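Local coordinates for protein flavodoxin (Lactobacillus reuteri, PDB 5VEG) that binds flavin mononucleotide and probably serves as a low-potential electron donor to redox enzymes, in association with a bacterial microcompartment for 1,2-propanediol utilization, at residues N44-N49 / D154-E159; G120-F123 / Y127-T130; C84-T87 / M93-E96. All coordinates share one frame; numbering follows the deposited sequence.

Contact 1: residues N44-N49 / D154-E159. With FMN (flavin mononucleotide), chain D.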
loop_
_atom_site.group_PDB
_atom_site.type_symbol
_atom_site.label_atom_id
_atom_site.label_comp_id
_atom_site.label_asym_id
_atom_site.label_seq_id
_atom_site.Cartn_x
_atom_site.Cartn_y
_atom_site.Cartn_z
ATOM N N ASN A 44 8.395 -5.772 3.228
ATOM C CA ASN A 44 7.361 -4.960 2.599
ATOM C C ASN A 44 7.581 -4.780 1.114
ATOM O O ASN A 44 6.615 -4.518 0.387
ATOM C CB ASN A 44 7.281 -3.608 3.286
ATOM C CG ASN A 44 6.515 -3.689 4.577
ATOM O OD1 ASN A 44 5.294 -3.574 4.577
ATOM N ND2 ASN A 44 7.223 -3.913 5.685
ATOM N N GLU A 45 8.825 -4.915 0.645
ATOM C CA GLU A 45 9.050 -4.999 -0.793
ATOM C C GLU A 45 8.540 -6.325 -1.335
ATOM O O GLU A 45 7.970 -6.381 -2.432
ATOM C CB GLU A 45 10.535 -4.820 -1.108
ATOM C CG GLU A 45 10.849 -5.042 -2.563
ATOM C CD GLU A 45 12.299 -4.781 -2.910
ATOM O OE1 GLU A 45 13.057 -4.287 -2.040
ATOM O OE2 GLU A 45 12.664 -5.059 -4.076
ATOM N N GLU A 46 8.727 -7.403 -0.568
ATOM C CA GLU A 46 8.101 -8.677 -0.909
ATOM C C GLU A 46 6.585 -8.535 -1.006
ATOM O O GLU A 46 5.969 -9.023 -1.963
ATOM C CB GLU A 46 8.488 -9.736 0.134
ATOM C CG GLU A 46 8.219 -11.164 -0.261
ATOM C CD GLU A 46 8.817 -12.161 0.744
ATOM O OE1 GLU A 46 9.617 -11.740 1.615
ATOM O OE2 GLU A 46 8.493 -13.364 0.660
ATOM N N VAL A 47 5.965 -7.852 -0.037
ATOM C CA VAL A 47 4.512 -7.648 -0.077
ATOM C C VAL A 47 4.121 -6.874 -1.332
ATOM O O VAL A 47 3.183 -7.244 -2.046
ATOM C CB VAL A 47 4.030 -6.926 1.191
ATOM C CG1 VAL A 47 2.542 -6.483 1.049
ATOM C CG2 VAL A 47 4.248 -7.813 2.450
ATOM N N ALA A 48 4.833 -5.780 -1.606
ATOM C CA ALA A 48 4.568 -5.012 -2.823
ATOM C C ALA A 48 4.730 -5.879 -4.075
ATOM O O ALA A 48 3.908 -5.808 -4.998
ATOM C CB ALA A 48 5.491 -3.792 -2.867
ATOM N N ASN A 49 5.778 -6.710 -4.119
ATOM C CA ASN A 49 5.980 -7.607 -5.261
ATOM C C ASN A 49 4.785 -8.527 -5.469
ATOM O O ASN A 49 4.345 -8.743 -6.603
ATOM C CB ASN A 49 7.241 -8.455 -5.062
ATOM C CG ASN A 49 8.540 -7.667 -5.185
ATOM O OD1 ASN A 49 8.565 -6.504 -5.604
ATOM N ND2 ASN A 49 9.640 -8.314 -4.814
ATOM N N ASP A 154 2.106 -10.460 9.366
ATOM C CA ASP A 154 3.100 -10.675 10.416
ATOM C C ASP A 154 4.394 -11.173 9.772
ATOM O O ASP A 154 4.468 -12.320 9.317
ATOM C CB ASP A 154 2.570 -11.660 11.458
ATOM C CG ASP A 154 3.537 -11.865 12.621
ATOM O OD1 ASP A 154 3.939 -10.882 13.274
ATOM O OD2 ASP A 154 3.895 -13.021 12.893
ATOM N N LEU A 155 5.401 -10.302 9.723
ATOM C CA LEU A 155 6.762 -10.638 9.281
ATOM C C LEU A 155 6.700 -11.062 7.818
ATOM O O LEU A 155 6.172 -10.306 6.979
ATOM C CB LEU A 155 7.373 -11.677 10.238
ATOM C CG LEU A 155 7.613 -11.276 11.688
ATOM C CD1 LEU A 155 8.434 -12.356 12.397
ATOM C CD2 LEU A 155 8.307 -9.920 11.800
ATOM N N GLU A 156 7.229 -12.241 7.454
ATOM C CA GLU A 156 7.304 -12.613 6.054
ATOM C C GLU A 156 5.946 -13.099 5.567
ATOM O O GLU A 156 5.220 -13.764 6.311
ATOM C CB GLU A 156 8.350 -13.700 5.839
ATOM C CG GLU A 156 9.503 -13.224 4.979
ATOM C CD GLU A 156 10.453 -14.333 4.597
ATOM O OE1 GLU A 156 10.117 -15.103 3.669
ATOM O OE2 GLU A 156 11.539 -14.419 5.213
ATOM N N PRO A 157 5.582 -12.776 4.328
ATOM C CA PRO A 157 4.309 -13.266 3.786
ATOM C C PRO A 157 4.409 -14.745 3.446
ATOM O O PRO A 157 5.343 -15.177 2.772
ATOM C CB PRO A 157 4.095 -12.402 2.534
ATOM C CG PRO A 157 5.472 -11.957 2.133
ATOM C CD PRO A 157 6.280 -11.858 3.403
ATOM N N TYR A 158 3.449 -15.523 3.939
ATOM C CA TYR A 158 3.354 -16.941 3.639
ATOM C C TYR A 158 2.073 -17.214 2.839
ATOM O O TYR A 158 1.454 -16.283 2.298
ATOM C CB TYR A 158 3.435 -17.737 4.939
ATOM C CG TYR A 158 4.796 -18.365 5.196
ATOM C CD1 TYR A 158 5.862 -17.604 5.669
ATOM C CD2 TYR A 158 5.009 -19.724 4.971
ATOM C CE1 TYR A 158 7.115 -18.185 5.907
ATOM C CE2 TYR A 158 6.242 -20.312 5.200
ATOM C CZ TYR A 158 7.297 -19.540 5.670
ATOM O OH TYR A 158 8.529 -20.130 5.908
ATOM N N GLU A 159 1.674 -18.489 2.763
ATOM C CA GLU A 159 0.628 -18.877 1.816
ATOM C C GLU A 159 -0.685 -18.155 2.093
ATOM O O GLU A 159 -1.330 -17.648 1.165
ATOM C CB GLU A 159 0.424 -20.393 1.848
ATOM C CG GLU A 159 0.884 -21.106 0.586
ATOM C CD GLU A 159 1.158 -22.584 0.817
ATOM O OE1 GLU A 159 0.453 -23.199 1.646
ATOM O OE2 GLU A 159 2.084 -23.128 0.175
HETATM N N1 FMN D . 6.332 -3.839 13.681
HETATM C C2 FMN D . 5.077 -3.360 13.999
HETATM O O2 FMN D . 4.091 -3.831 13.442
HETATM N N3 FMN D . 4.928 -2.368 14.946
HETATM C C4 FMN D . 6.031 -1.844 15.588
HETATM O O4 FMN D . 5.867 -0.959 16.420
HETATM C C4A FMN D . 7.306 -2.323 15.281
HETATM N N5 FMN D . 8.430 -1.814 15.909
HETATM C C5A FMN D . 9.679 -2.318 15.567
HETATM C C6 FMN D . 10.835 -1.830 16.186
HETATM C C7 FMN D . 12.092 -2.341 15.840
HETATM C C7M FMN D . 13.339 -1.823 16.502
HETATM C C8 FMN D . 12.196 -3.347 14.887
HETATM C C8M FMN D . 13.547 -3.898 14.521
HETATM C C9 FMN D . 11.051 -3.843 14.270
HETATM C C9A FMN D . 9.804 -3.317 14.605
HETATM N N10 FMN D . 8.683 -3.811 13.976
HETATM C C10 FMN D . 7.441 -3.326 14.322
HETATM C "C1'" FMN D . 8.828 -4.932 12.990
HETATM C "C2'" FMN D . 8.953 -4.580 11.513
HETATM O "O2'" FMN D . 7.848 -3.796 11.145
HETATM C "C3'" FMN D . 8.862 -5.917 10.801
HETATM O "O3'" FMN D . 10.006 -6.713 11.048
HETATM C "C4'" FMN D . 8.684 -5.771 9.303
HETATM O "O4'" FMN D . 8.510 -7.054 8.756
HETATM C "C5'" FMN D . 9.924 -5.158 8.674
HETATM O "O5'" FMN D . 9.596 -4.887 7.328
HETATM P P FMN D . 10.752 -4.639 6.233
HETATM O O1P FMN D . 11.537 -5.924 6.083
HETATM O O2P FMN D . 10.048 -4.312 4.928
HETATM O O3P FMN D . 11.680 -3.554 6.690
#
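Two carboxylates, those of E46 and E156, approach each other at the outer edge of this contact with no cation from either segment between them: E46 OE2 and E156 OE1 are 3.8 Å apart, and the two planes are turned 50° against each other. Like charges this close would probably raise the proton affinity of one or both, though E156 is exposed and solvent can screen the pair. What brings E46 there is packing. Its CG stands anti to the backbone N (chi1 -165°), and the extended chain beyond carries the carboxylate across the ring of P157, where E46 CD lies 3.6 Å from P157 CG. Deeper in, V47 CG2 reaches the same P157 CG at 4.3 Å, and P157 thus fits against two successive residues of helix 43-56. No hydrogen bond joins the segments directly; the first binds the phosphate of the cofactor and the second only packs against the ribityl chain. At the first turn of the helix, N44 grips one phosphate oxygen twice, through its backbone N at 2.8 Å from FMN O2P and through ND2 at 3.0 Å from the same oxygen. A weak, bent bond runs from N44 ND2 to FMN O5'. The amide is kept from turning by N44 OD1, which accepts from the backbone N of S119. Along the ribityl chain, L155 CD2 packs within 3.7 Å of FMN O3'. A phosphate received at the N-terminal end of the helix following the first strand, where main-chain N-H groups and the helix dipole would favour an anion, is characteristic of the FMN phosphate site in flavodoxins.

Contact 2: residues G120-F123 / Y127-T130. With FMN (flavin mononucleotide), chain D.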
loop_
_atom_site.group_PDB
_atom_site.type_symbol
_atom_site.label_atom_id
_atom_site.label_comp_id
_atom_site.label_asym_id
_atom_site.label_seq_id
_atom_site.Cartn_x
_atom_site.Cartn_y
_atom_site.Cartn_z
ATOM N N GLY A 120 4.535 -6.328 9.473
ATOM C CA GLY A 120 5.008 -5.822 10.734
ATOM C C GLY A 120 5.186 -7.006 11.669
ATOM O O GLY A 120 5.340 -8.145 11.224
ATOM N N ASP A 121 5.113 -6.758 12.961
ATOM C CA ASP A 121 5.404 -7.784 13.958
ATOM C C ASP A 121 4.323 -7.739 15.021
ATOM O O ASP A 121 4.220 -6.750 15.755
ATOM C CB ASP A 121 6.795 -7.557 14.564
ATOM C CG ASP A 121 7.256 -8.714 15.448
ATOM O OD1 ASP A 121 6.379 -9.379 16.034
ATOM O OD2 ASP A 121 8.491 -8.939 15.558
ATOM N N LYS A 122 3.531 -8.817 15.118
ATOM C CA LYS A 122 2.447 -8.870 16.099
ATOM C C LYS A 122 2.933 -8.744 17.540
ATOM O O LYS A 122 2.138 -8.378 18.411
ATOM C CB LYS A 122 1.645 -10.167 15.935
ATOM C CG LYS A 122 0.841 -10.169 14.637
ATOM C CD LYS A 122 -0.106 -11.361 14.480
ATOM C CE LYS A 122 -0.831 -11.277 13.128
ATOM N NZ LYS A 122 -1.751 -12.431 12.882
ATOM N N PHE A 123 4.223 -8.980 17.811
ATOM C CA PHE A 123 4.718 -8.807 19.182
ATOM C C PHE A 123 4.525 -7.376 19.687
ATOM O O PHE A 123 4.444 -7.153 20.904
ATOM C CB PHE A 123 6.204 -9.216 19.270
ATOM C CG PHE A 123 6.924 -8.718 20.524
ATOM C CD1 PHE A 123 6.770 -9.368 21.751
ATOM C CD2 PHE A 123 7.782 -7.618 20.463
ATOM C CE1 PHE A 123 7.442 -8.914 22.896
ATOM C CE2 PHE A 123 8.459 -7.160 21.598
ATOM C CZ PHE A 123 8.288 -7.810 22.818
ATOM N N TYR A 127 0.549 -1.698 18.509
ATOM C CA TYR A 127 1.358 -0.999 17.522
ATOM C C TYR A 127 1.608 -1.840 16.276
ATOM O O TYR A 127 2.425 -1.454 15.431
ATOM C CB TYR A 127 2.683 -0.561 18.153
ATOM C CG TYR A 127 2.471 0.542 19.167
ATOM C CD1 TYR A 127 1.825 1.722 18.807
ATOM C CD2 TYR A 127 2.873 0.389 20.485
ATOM C CE1 TYR A 127 1.606 2.729 19.730
ATOM C CE2 TYR A 127 2.664 1.391 21.416
ATOM C CZ TYR A 127 2.031 2.558 21.032
ATOM O OH TYR A 127 1.819 3.544 21.957
ATOM N N PHE A 128 0.937 -2.990 16.153
ATOM C CA PHE A 128 1.054 -3.856 14.987
ATOM C C PHE A 128 0.631 -3.149 13.703
ATOM O O PHE A 128 -0.542 -2.814 13.531
ATOM C CB PHE A 128 0.201 -5.116 15.177
ATOM C CG PHE A 128 0.294 -6.101 14.032
ATOM C CD1 PHE A 128 1.531 -6.546 13.585
ATOM C CD2 PHE A 128 -0.870 -6.601 13.427
ATOM C CE1 PHE A 128 1.624 -7.459 12.530
ATOM C CE2 PHE A 128 -0.803 -7.520 12.385
ATOM C CZ PHE A 128 0.445 -7.953 11.928
ATOM N N ASN A 129 1.572 -2.927 12.794
ATOM C CA ASN A 129 1.265 -2.380 11.463
ATOM C C ASN A 129 0.504 -1.054 11.535
ATOM O O ASN A 129 -0.371 -0.787 10.718
ATOM C CB ASN A 129 0.485 -3.400 10.617
ATOM C CG ASN A 129 1.400 -4.274 9.790
ATOM O OD1 ASN A 129 2.329 -3.774 9.158
ATOM N ND2 ASN A 129 1.160 -5.580 9.802
ATOM N N THR A 130 0.830 -0.208 12.516
ATOM C CA THR A 130 0.139 1.076 12.618
ATOM C C THR A 130 0.346 1.932 11.366
ATOM O O THR A 130 -0.482 2.794 11.058
ATOM C CB THR A 130 0.618 1.857 13.845
ATOM O OG1 THR A 130 2.037 2.027 13.777
ATOM C CG2 THR A 130 0.297 1.124 15.106
HETATM N N1 FMN D . 6.332 -3.839 13.681
HETATM C C2 FMN D . 5.077 -3.360 13.999
HETATM O O2 FMN D . 4.091 -3.831 13.442
HETATM N N3 FMN D . 4.928 -2.368 14.946
HETATM C C4 FMN D . 6.031 -1.844 15.588
HETATM O O4 FMN D . 5.867 -0.959 16.420
HETATM C C4A FMN D . 7.306 -2.323 15.281
HETATM N N5 FMN D . 8.430 -1.814 15.909
HETATM C C5A FMN D . 9.679 -2.318 15.567
HETATM C C6 FMN D . 10.835 -1.830 16.186
HETATM C C7 FMN D . 12.092 -2.341 15.840
HETATM C C7M FMN D . 13.339 -1.823 16.502
HETATM C C8 FMN D . 12.196 -3.347 14.887
HETATM C C8M FMN D . 13.547 -3.898 14.521
HETATM C C9 FMN D . 11.051 -3.843 14.270
HETATM C C9A FMN D . 9.804 -3.317 14.605
HETATM N N10 FMN D . 8.683 -3.811 13.976
HETATM C C10 FMN D . 7.441 -3.326 14.322
HETATM C "C1'" FMN D . 8.828 -4.932 12.990
HETATM C "C2'" FMN D . 8.953 -4.580 11.513
HETATM O "O2'" FMN D . 7.848 -3.796 11.145
HETATM C "C3'" FMN D . 8.862 -5.917 10.801
HETATM O "O3'" FMN D . 10.006 -6.713 11.048
HETATM C "C4'" FMN D . 8.684 -5.771 9.303
HETATM O "O4'" FMN D . 8.510 -7.054 8.756
HETATM C "C5'" FMN D . 9.924 -5.158 8.674
HETATM O "O5'" FMN D . 9.596 -4.887 7.328
HETATM P P FMN D . 10.752 -4.639 6.233
HETATM O O1P FMN D . 11.537 -5.924 6.083
HETATM O O2P FMN D . 10.048 -4.312 4.928
HETATM O O3P FMN D . 11.680 -3.554 6.690
#
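A local contact within one cofactor-binding loop, this pairing folds the chain back on itself between strand 113-120 and helix 130-141, and it is made mainly by an aromatic ring lying against an aliphatic chain and the backbone beside it. K122 CG sits over one face of the F128 ring, 3.6 Å from its centroid and 16° off the normal, a CH-pi contact. The lysine chain runs on extended, and its CE also stays near the far rim, 3.8 Å from F128 CZ. F128 reaches this place because its CG is anti to the backbone N (chi1 -178°), which turns the ring back against the backbone of D121 and K122; F128 CD1 is 3.4 Å from D121 C. Over the opposite face, toward the rim, lies N129 ND2, which donates to the backbone O of I153 and so links the loop to strand 145-154. G120 C meets the ring at its edge. D121 closes an Asx turn by accepting from F123 N through OD1, which helps fix the bend through K122. Between the two segments lies the pyrimidine end of the isoalloxazine. FMN O2 accepts from D121 N at 3.1 Å and from N129 N at 2.8 Å, both nearly straight, while FMN N3 donates to Y127 O at 2.7 Å in an almost linear bond. Two N-H donors on O2 and a carbonyl acceptor for N3 make recognition of this edge a backbone matter, and the donors would probably help to stabilise electron density drawn toward O2 on reduction.

Contact 3: residues C84-T87 / M93-E96. With FMN (flavin mononucleotide), chain D.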
loop_
_atom_site.group_PDB
_atom_site.type_symbol
_atom_site.label_atom_id
_atom_site.label_comp_id
_atom_site.label_asym_id
_atom_site.label_seq_id
_atom_site.Cartn_x
_atom_site.Cartn_y
_atom_site.Cartn_z
ATOM N N CYS A 84 2.681 -0.056 0.554
ATOM C CA CYS A 84 3.088 -1.181 1.385
ATOM C C CYS A 84 4.260 -0.712 2.236
ATOM O O CYS A 84 5.346 -0.479 1.708
ATOM C CB CYS A 84 3.478 -2.395 0.536
ATOM S SG CYS A 84 2.191 -3.018 -0.597
ATOM N N ALA A 85 4.065 -0.573 3.549
ATOM C CA ALA A 85 5.102 0.052 4.360
ATOM C C ALA A 85 5.142 -0.539 5.761
ATOM O O ALA A 85 4.111 -0.917 6.325
ATOM C CB ALA A 85 4.904 1.565 4.470
ATOM N N TYR A 86 6.346 -0.555 6.335
ATOM C CA TYR A 86 6.564 -1.135 7.656
ATOM C C TYR A 86 6.202 -0.137 8.752
ATOM O O TYR A 86 5.949 1.047 8.504
ATOM C CB TYR A 86 8.026 -1.569 7.822
ATOM C CG TYR A 86 9.016 -0.415 7.750
ATOM C CD1 TYR A 86 9.306 0.358 8.875
ATOM C CD2 TYR A 86 9.658 -0.097 6.550
ATOM C CE1 TYR A 86 10.221 1.430 8.805
ATOM C CE2 TYR A 86 10.563 0.966 6.469
ATOM C CZ TYR A 86 10.839 1.722 7.596
ATOM O OH TYR A 86 11.731 2.776 7.515
ATOM N N THR A 87 6.201 -0.643 9.983
ATOM C CA THR A 87 6.079 0.134 11.204
ATOM C C THR A 87 7.328 -0.116 12.050
ATOM O O THR A 87 7.832 -1.245 12.108
ATOM C CB THR A 87 4.816 -0.267 11.983
ATOM O OG1 THR A 87 3.650 -0.100 11.152
ATOM C CG2 THR A 87 4.675 0.579 13.230
ATOM N N MET A 93 6.087 5.752 11.859
ATOM C CA MET A 93 6.075 5.704 10.402
ATOM C C MET A 93 7.500 5.598 9.857
ATOM O O MET A 93 8.446 6.080 10.481
ATOM C CB MET A 93 5.440 6.971 9.842
ATOM C CG MET A 93 4.094 7.272 10.401
ATOM S SD MET A 93 2.899 6.726 9.199
ATOM C CE MET A 93 3.468 7.580 7.743
ATOM N N PRO A 94 7.674 5.028 8.665
ATOM C CA PRO A 94 8.985 5.103 8.001
ATOM C C PRO A 94 9.387 6.553 7.762
ATOM O O PRO A 94 8.632 7.339 7.185
ATOM C CB PRO A 94 8.756 4.353 6.681
ATOM C CG PRO A 94 7.509 3.533 6.901
ATOM C CD PRO A 94 6.671 4.342 7.831
ATOM N N GLU A 95 10.592 6.908 8.217
ATOM C CA GLU A 95 11.025 8.305 8.154
ATOM C C GLU A 95 11.201 8.772 6.712
ATOM O O GLU A 95 10.923 9.933 6.389
ATOM C CB GLU A 95 12.328 8.485 8.935
ATOM C CG GLU A 95 12.148 8.653 10.443
ATOM C CD GLU A 95 13.477 8.713 11.191
ATOM O OE1 GLU A 95 13.631 7.989 12.198
ATOM O OE2 GLU A 95 14.370 9.482 10.770
ATOM N N GLU A 96 11.677 7.881 5.839
ATOM C CA GLU A 96 11.794 8.148 4.412
ATOM C C GLU A 96 10.443 8.296 3.710
ATOM O O GLU A 96 10.423 8.674 2.530
ATOM C CB GLU A 96 12.605 7.033 3.747
ATOM C CG GLU A 96 11.901 5.668 3.672
ATOM C CD GLU A 96 12.195 4.757 4.876
ATOM O OE1 GLU A 96 12.482 5.265 5.972
ATOM O OE2 GLU A 96 12.131 3.525 4.719
HETATM N N1 FMN D . 6.332 -3.839 13.681
HETATM C C2 FMN D . 5.077 -3.360 13.999
HETATM O O2 FMN D . 4.091 -3.831 13.442
HETATM N N3 FMN D . 4.928 -2.368 14.946
HETATM C C4 FMN D . 6.031 -1.844 15.588
HETATM O O4 FMN D . 5.867 -0.959 16.420
HETATM C C4A FMN D . 7.306 -2.323 15.281
HETATM N N5 FMN D . 8.430 -1.814 15.909
HETATM C C5A FMN D . 9.679 -2.318 15.567
HETATM C C6 FMN D . 10.835 -1.830 16.186
HETATM C C7 FMN D . 12.092 -2.341 15.840
HETATM C C7M FMN D . 13.339 -1.823 16.502
HETATM C C8 FMN D . 12.196 -3.347 14.887
HETATM C C8M FMN D . 13.547 -3.898 14.521
HETATM C C9 FMN D . 11.051 -3.843 14.270
HETATM C C9A FMN D . 9.804 -3.317 14.605
HETATM N N10 FMN D . 8.683 -3.811 13.976
HETATM C C10 FMN D . 7.441 -3.326 14.322
HETATM C "C1'" FMN D . 8.828 -4.932 12.990
HETATM C "C2'" FMN D . 8.953 -4.580 11.513
HETATM O "O2'" FMN D . 7.848 -3.796 11.145
HETATM C "C3'" FMN D . 8.862 -5.917 10.801
HETATM O "O3'" FMN D . 10.006 -6.713 11.048
HETATM C "C4'" FMN D . 8.684 -5.771 9.303
HETATM O "O4'" FMN D . 8.510 -7.054 8.756
HETATM C "C5'" FMN D . 9.924 -5.158 8.674
HETATM O "O5'" FMN D . 9.596 -4.887 7.328
HETATM P P FMN D . 10.752 -4.639 6.233
HETATM O O1P FMN D . 11.537 -5.924 6.083
HETATM O O2P FMN D . 10.048 -4.312 4.928
HETATM O O3P FMN D . 11.680 -3.554 6.690
HETATM O O HOH W 1 12.090 4.795 9.278
#
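P94 CG sits over the centre of the Y86 ring, 3.8 Å from the centroid and 10° off its normal, a CH-pi contact in which the two side chains run past one another in opposing senses. The same P94 CG is 3.3 Å from Y86 O, so the proline covers both the ring and the backbone of the tyrosine. At the far end of the ring, Y86 OH donates to E96 OE2 at 2.9 Å. The carboxylate is met on its syn side, 21° out of its plane. E96 curls back to this position through a bend at chi2, whereas Y86 has its CG between backbone N and carbonyl carbon (chi1 63°), which lets the phenol reach the 93-96 segment. Water 1, in the ring plane, donates to Y86 OH at 2.7 Å and accepts from E95 N at 2.8 Å, so the hydroxyl is held by a donor and an acceptor together. On the cofactor side, FMN O2' donates to T87 O at 2.7 Å, and T87 CG2 comes within 3.4 Å of FMN N3. One shell further out, A85 CB packs on P94 CG, and T131 OG1 of helix 130-141 hydrogen-bonds to Y86 O. N44 of helix 43-56 packs against Y86. A loop leaving the C-terminal end of the central strand 80-85, with its backbone carbonyl on the ribityl chain, is typical of the FMN site in flavodoxins.

In the fold
Strand 31-38 leads into helix 43-56, where contact 1 begins, and this contact closes only after strand 145-154, so the long loop between 44-49 and 154-159 encloses both others. Within it contact 3 comes first, a short closure at the end of strand 80-85 that is complete before contact 2 opens beyond strand 113-120; these two follow in series and do not cross. Together the three join the ends of four of the five parallel strands around one FMN. They also touch directly: L155 and D154 probably bond to the 120-123 backbone, N44 packs on A85, and T87 meets N129 and T130.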